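Local coordinates for 2-oxoglutarate dehydrogenase E3 component (Thermus thermophilus, PDB 2YQU), which uses FAD to oxidise the dihydrolipoyl groups of 2-oxoacid dehydrogenase complexes, passing the electrons on to NAD+, at the interface of chains A and B. Coordinates in Å, arbitrary orientation; residue numbers count along the deposited sequence, not the author numbering. Chains: chain A/B, 2-oxoglutarate dehydrogenase E3 component.

Contact 1: the interface of chains A and B. Residues chain A 374, 434-435; chain B 40-41, 45-46, 310.
The imidazole ring of A:His434 points its edge at the disulfide of chain B. The edge meets both sulfurs. B:Cys45 SG lies in the ring plane, 3.7 Å from A:His434 CD2. B:Cys40 SG stands slightly off that plane and is 3.2 Å from A:His434 NE2. B:Cys40 SG is also 3.3 Å from A:His434 CD2, so it faces the NE2-CD2 side of the ring. On one face lies A:Pro435 CB, over the ring centre. The peptide bond between A:His434 and A:Pro435 is cis, which probably sets the proline back over the ring. The methyl of B:Ala310, the first residue of helix 310-326, comes from the side away from the proline. It meets the CD2 corner and not the ring centre; B:Ala310 CB is 3.6 Å from A:His434 CD2. B:Ile46 crosses the histidine side chain at about a right angle. B:Ile46 CD1 is 3.8 Å from A:His434 NE2 and leans over the edge from the proline side. A:Pro435 CB is 4.0 Å from B:Ile46 CD1, and A:Pro435 CD packs against B:Cys45 CB.

Torsions bring the ring to the sulfurs. A:His434 CG is anti to the backbone N and beside the carbonyl carbon (chi1 177°), which leaves the ring next to A:Pro435 with its NE2-CD2 edge towards the sulfurs. B:Cys45 has an unusual chi1 of -27°, well away from a staggered value; closure of the 2.0 Å bond from B:Cys40 SG to B:Cys45 SG may impose this.

The site is the redox-active centre, built from both subunits. In this family the first cysteine, B:Cys40, exchanges with the dihydrolipoyl substrate. The second, B:Cys45, faces the flavin. A:His434 is the catalytic base, and its place beside B:Cys40 suits proton transfer during thiol-disulfide exchange. Each active centre therefore needs the dimer.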
ATOM      1  N   GLY A 374      11.502  -5.474   7.794  1.00 16.58           N
ATOM      2  CA  GLY A 374      10.862  -6.297   8.808  1.00 16.48           C
ATOM      3  C   GLY A 374       9.532  -6.850   8.342  1.00 16.40           C
ATOM      4  O   GLY A 374       9.275  -8.045   8.443  1.00 16.20           O
ATOM      5  N   HIS A 434       5.569   1.474  11.437  1.00 14.35           N
ATOM      6  CA  HIS A 434       6.348   0.254  11.593  1.00 14.42           C
ATOM      7  C   HIS A 434       5.443  -0.868  12.125  1.00 13.89           C
ATOM      8  O   HIS A 434       4.649  -0.614  13.029  1.00 14.69           O
ATOM      9  CB  HIS A 434       7.489   0.502  12.568  1.00 14.79           C
ATOM     10  CG  HIS A 434       8.303  -0.716  12.854  1.00 15.90           C
ATOM     11  ND1 HIS A 434       9.286  -1.170  12.003  1.00 17.75           N
ATOM     12  CD2 HIS A 434       8.267  -1.584  13.890  1.00 17.79           C
ATOM     13  CE1 HIS A 434       9.823  -2.267  12.508  1.00 18.38           C
ATOM     14  NE2 HIS A 434       9.220  -2.540  13.651  1.00 18.12           N
ATOM     15  N   PRO A 435       5.540  -2.099  11.615  1.00 13.49           N
ATOM     16  CA  PRO A 435       6.347  -2.475  10.454  1.00 13.01           C
ATOM     17  C   PRO A 435       5.495  -2.414   9.190  1.00 12.68           C
ATOM     18  O   PRO A 435       4.419  -3.000   9.162  1.00 13.35           O
ATOM     19  CB  PRO A 435       6.734  -3.930  10.753  1.00 13.75           C
ATOM     20  CG  PRO A 435       5.719  -4.416  11.780  1.00 13.95           C
ATOM     21  CD  PRO A 435       4.855  -3.263  12.198  1.00 13.46           C
TER
ATOM     22  N   CYS B  40       9.607  -4.216  20.584  1.00 16.80           N
ATOM     23  CA  CYS B  40       9.116  -4.306  19.222  1.00 17.56           C
ATOM     24  C   CYS B  40       9.660  -5.522  18.470  1.00 17.62           C
ATOM     25  O   CYS B  40       8.894  -6.351  17.988  1.00 18.05           O
ATOM     26  CB  CYS B  40       9.449  -3.020  18.471  1.00 17.54           C
ATOM     27  SG  CYS B  40       8.745  -2.955  16.824  1.00 19.21           S
ATOM     28  N   LEU B  41      10.980  -5.648  18.394  1.00 18.07           N
ATOM     29  CA  LEU B  41      11.585  -6.726  17.609  1.00 18.37           C
ATOM     30  C   LEU B  41      11.516  -8.087  18.311  1.00 18.30           C
ATOM     31  O   LEU B  41      11.288  -9.096  17.659  1.00 18.57           O
ATOM     32  CB  LEU B  41      13.035  -6.396  17.228  1.00 18.88           C
ATOM     33  CG  LEU B  41      13.244  -5.573  15.947  1.00 21.00           C
ATOM     34  CD1 LEU B  41      12.610  -4.182  16.058  1.00 22.41           C
ATOM     35  CD2 LEU B  41      14.731  -5.457  15.607  1.00 22.21           C
ATOM     36  N   CYS B  45       6.041  -5.875  17.730  1.00 15.80           N
ATOM     37  CA  CYS B  45       5.656  -5.635  16.335  1.00 16.13           C
ATOM     38  C   CYS B  45       6.044  -6.776  15.411  1.00 15.80           C
ATOM     39  O   CYS B  45       5.238  -7.229  14.625  1.00 16.37           O
ATOM     40  CB  CYS B  45       6.291  -4.360  15.767  1.00 16.40           C
ATOM     41  SG  CYS B  45       6.705  -3.053  16.937  1.00 17.73           S
ATOM     42  N   ILE B  46       7.292  -7.221  15.490  1.00 15.53           N
ATOM     43  CA  ILE B  46       7.818  -8.149  14.498  1.00 15.54           C
ATOM     44  C   ILE B  46       7.221  -9.557  14.631  1.00 15.46           C
ATOM     45  O   ILE B  46       6.678 -10.058  13.650  1.00 14.66           O
ATOM     46  CB  ILE B  46       9.376  -8.139  14.501  1.00 15.27           C
ATOM     47  CG1 ILE B  46       9.906  -6.750  14.095  1.00 15.56           C
ATOM     48  CG2 ILE B  46       9.936  -9.194  13.567  1.00 16.37           C
ATOM     49  CD1 ILE B  46       9.413  -6.242  12.715  1.00 16.01           C
ATOM     50  N   ALA B 310       6.249   2.102  17.809  1.00 12.39           N
ATOM     51  CA  ALA B 310       7.651   1.942  17.472  1.00 12.33           C
ATOM     52  C   ALA B 310       8.192   3.101  16.649  1.00 12.31           C
ATOM     53  O   ALA B 310       9.245   3.638  16.957  1.00 13.24           O
ATOM     54  CB  ALA B 310       7.884   0.619  16.752  1.00 12.07           C
TER

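Contact 2: the interface of chains A and B. Residues chain A 412-413, 415; chain B 413, 431, 438.
B:Glu413 lies over the backbone of A:Ala412 and A:Glu413. Its CB starts the chain, and CG is turned roughly anti to the backbone N (chi1 -154°), running towards helix 407-419 of chain A. B:Glu413 CG packs at 4.0 Å on A:Glu413 CA. It also passes alongside the carbonyl oxygen of A:Ala412. The chain stays extended, and the carboxyl carbon CD of B:Glu413 comes to 3.9 Å from A:Ala412 O. At the tip, the carboxylate oxygen OE1 of B:Glu413 touches the methyl CB of A:Ala412 at 3.5 Å. The side chain meets chain A here by packing, on a methyl and on main-chain atoms. An alanine in place of B:Glu413 would probably leave a gap beside A:Ala412 and strip the cover from the A:Glu413 backbone.

The methyl of A:Ala412 is met from a second direction by B:Ser438. The two CB atoms, A:Ala412 CB and B:Ser438 CB, are 3.7 Å apart. B:Ser438 OG also lies against this methyl, at 4.0 Å from A:Ala412 CB.

A water joins the chains beside the packing. It lies 2.9 Å from A:Ala412 O and 3.0 Å from B:Pro431 O, bridging two backbone carbonyls. A:Ala415, about one turn further along its helix, faces B:Pro431 more loosely.

The site lies in the dimerisation region near the two-fold axis. Helix 407-419 of each chain packs on its copy, and A:Glu413 has the twin role against chain B. B:Ser438 opens helix 438-449, while B:Pro431 belongs to the loop leading towards it.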
ATOM      1  N   ALA A 412       2.443   4.632  -4.458  1.00 13.38           N
ATOM      2  CA  ALA A 412       1.397   5.643  -4.361  1.00 12.96           C
ATOM      3  C   ALA A 412       1.904   6.857  -3.604  1.00 12.96           C
ATOM      4  O   ALA A 412       1.668   7.984  -4.010  1.00 12.81           O
ATOM      5  CB  ALA A 412       0.149   5.084  -3.691  1.00 13.25           C
ATOM      6  N   GLU A 413       2.597   6.611  -2.499  1.00 12.20           N
ATOM      7  CA  GLU A 413       3.217   7.673  -1.718  1.00 12.94           C
ATOM      8  C   GLU A 413       4.316   8.419  -2.484  1.00 12.84           C
ATOM      9  O   GLU A 413       4.479   9.636  -2.324  1.00 12.79           O
ATOM     10  CB  GLU A 413       3.799   7.073  -0.441  1.00 12.51           C
ATOM     11  CG  GLU A 413       4.192   8.098   0.591  1.00 13.58           C
ATOM     12  CD  GLU A 413       5.014   7.509   1.701  1.00 14.84           C
ATOM     13  OE1 GLU A 413       4.879   6.294   1.975  1.00 15.21           O
ATOM     14  OE2 GLU A 413       5.799   8.264   2.292  1.00 16.03           O
ATOM     15  N   ALA A 415       4.486   8.809  -5.757  1.00 13.19           N
ATOM     16  CA  ALA A 415       3.806   9.631  -6.741  1.00 12.72           C
ATOM     17  C   ALA A 415       3.326  10.932  -6.092  1.00 12.78           C
ATOM     18  O   ALA A 415       3.497  12.010  -6.675  1.00 13.22           O
ATOM     19  CB  ALA A 415       2.660   8.865  -7.373  1.00 12.76           C
TER
ATOM     20  N   GLU B 413       0.341   7.241   2.451  1.00 13.12           N
ATOM     21  CA  GLU B 413       0.192   8.445   1.647  1.00 13.90           C
ATOM     22  C   GLU B 413      -0.450   9.587   2.435  1.00 13.46           C
ATOM     23  O   GLU B 413      -0.089  10.750   2.253  1.00 13.55           O
ATOM     24  CB  GLU B 413      -0.670   8.120   0.428  1.00 14.21           C
ATOM     25  CG  GLU B 413      -0.436   8.985  -0.769  1.00 15.05           C
ATOM     26  CD  GLU B 413      -1.471   8.761  -1.848  1.00 15.64           C
ATOM     27  OE1 GLU B 413      -1.805   7.586  -2.137  1.00 15.78           O
ATOM     28  OE2 GLU B 413      -1.943   9.771  -2.400  1.00 17.00           O
ATOM     29  N   PRO B 431      -2.164  12.541  -9.121  1.00 15.27           N
ATOM     30  CA  PRO B 431      -2.349  11.277  -9.841  1.00 14.77           C
ATOM     31  C   PRO B 431      -2.279  10.055  -8.922  1.00 14.19           C
ATOM     32  O   PRO B 431      -1.456   9.994  -8.012  1.00 14.45           O
ATOM     33  CB  PRO B 431      -1.207  11.281 -10.862  1.00 14.98           C
ATOM     34  CG  PRO B 431      -0.875  12.704 -11.070  1.00 15.22           C
ATOM     35  CD  PRO B 431      -1.117  13.378  -9.744  1.00 15.55           C
ATOM     36  N   SER B 438      -5.261   2.942  -3.506  1.00 11.29           N
ATOM     37  CA  SER B 438      -4.942   4.347  -3.259  1.00 11.90           C
ATOM     38  C   SER B 438      -5.997   5.297  -3.820  1.00 12.22           C
ATOM     39  O   SER B 438      -6.145   6.399  -3.302  1.00 12.90           O
ATOM     40  CB  SER B 438      -3.565   4.743  -3.793  1.00 12.22           C
ATOM     41  OG  SER B 438      -3.532   4.766  -5.210  1.00 12.49           O
TER
HETATM   42  O   HOH W   1      -0.441   8.056  -6.008  1.00 14.97           O

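The centres of contact 1 and contact 2 are about 23 Å apart, and both belong to one two-fold symmetric interface. They have no residue in common, but they use the same stretch of sequence from opposite chains. Chain A gives positions 434-435 to contact 1. Chain B gives 431 and 438, on either side of those positions, to contact 2. Contact 2 packs the dimer near its axis, and its centre is about 18 Å from A:His434. Contact 1 completes an active centre; its centre is about 30 Å from B:His434, the catalytic base of the other site. Packing near the axis thus probably supports the alignment of both catalytic sites.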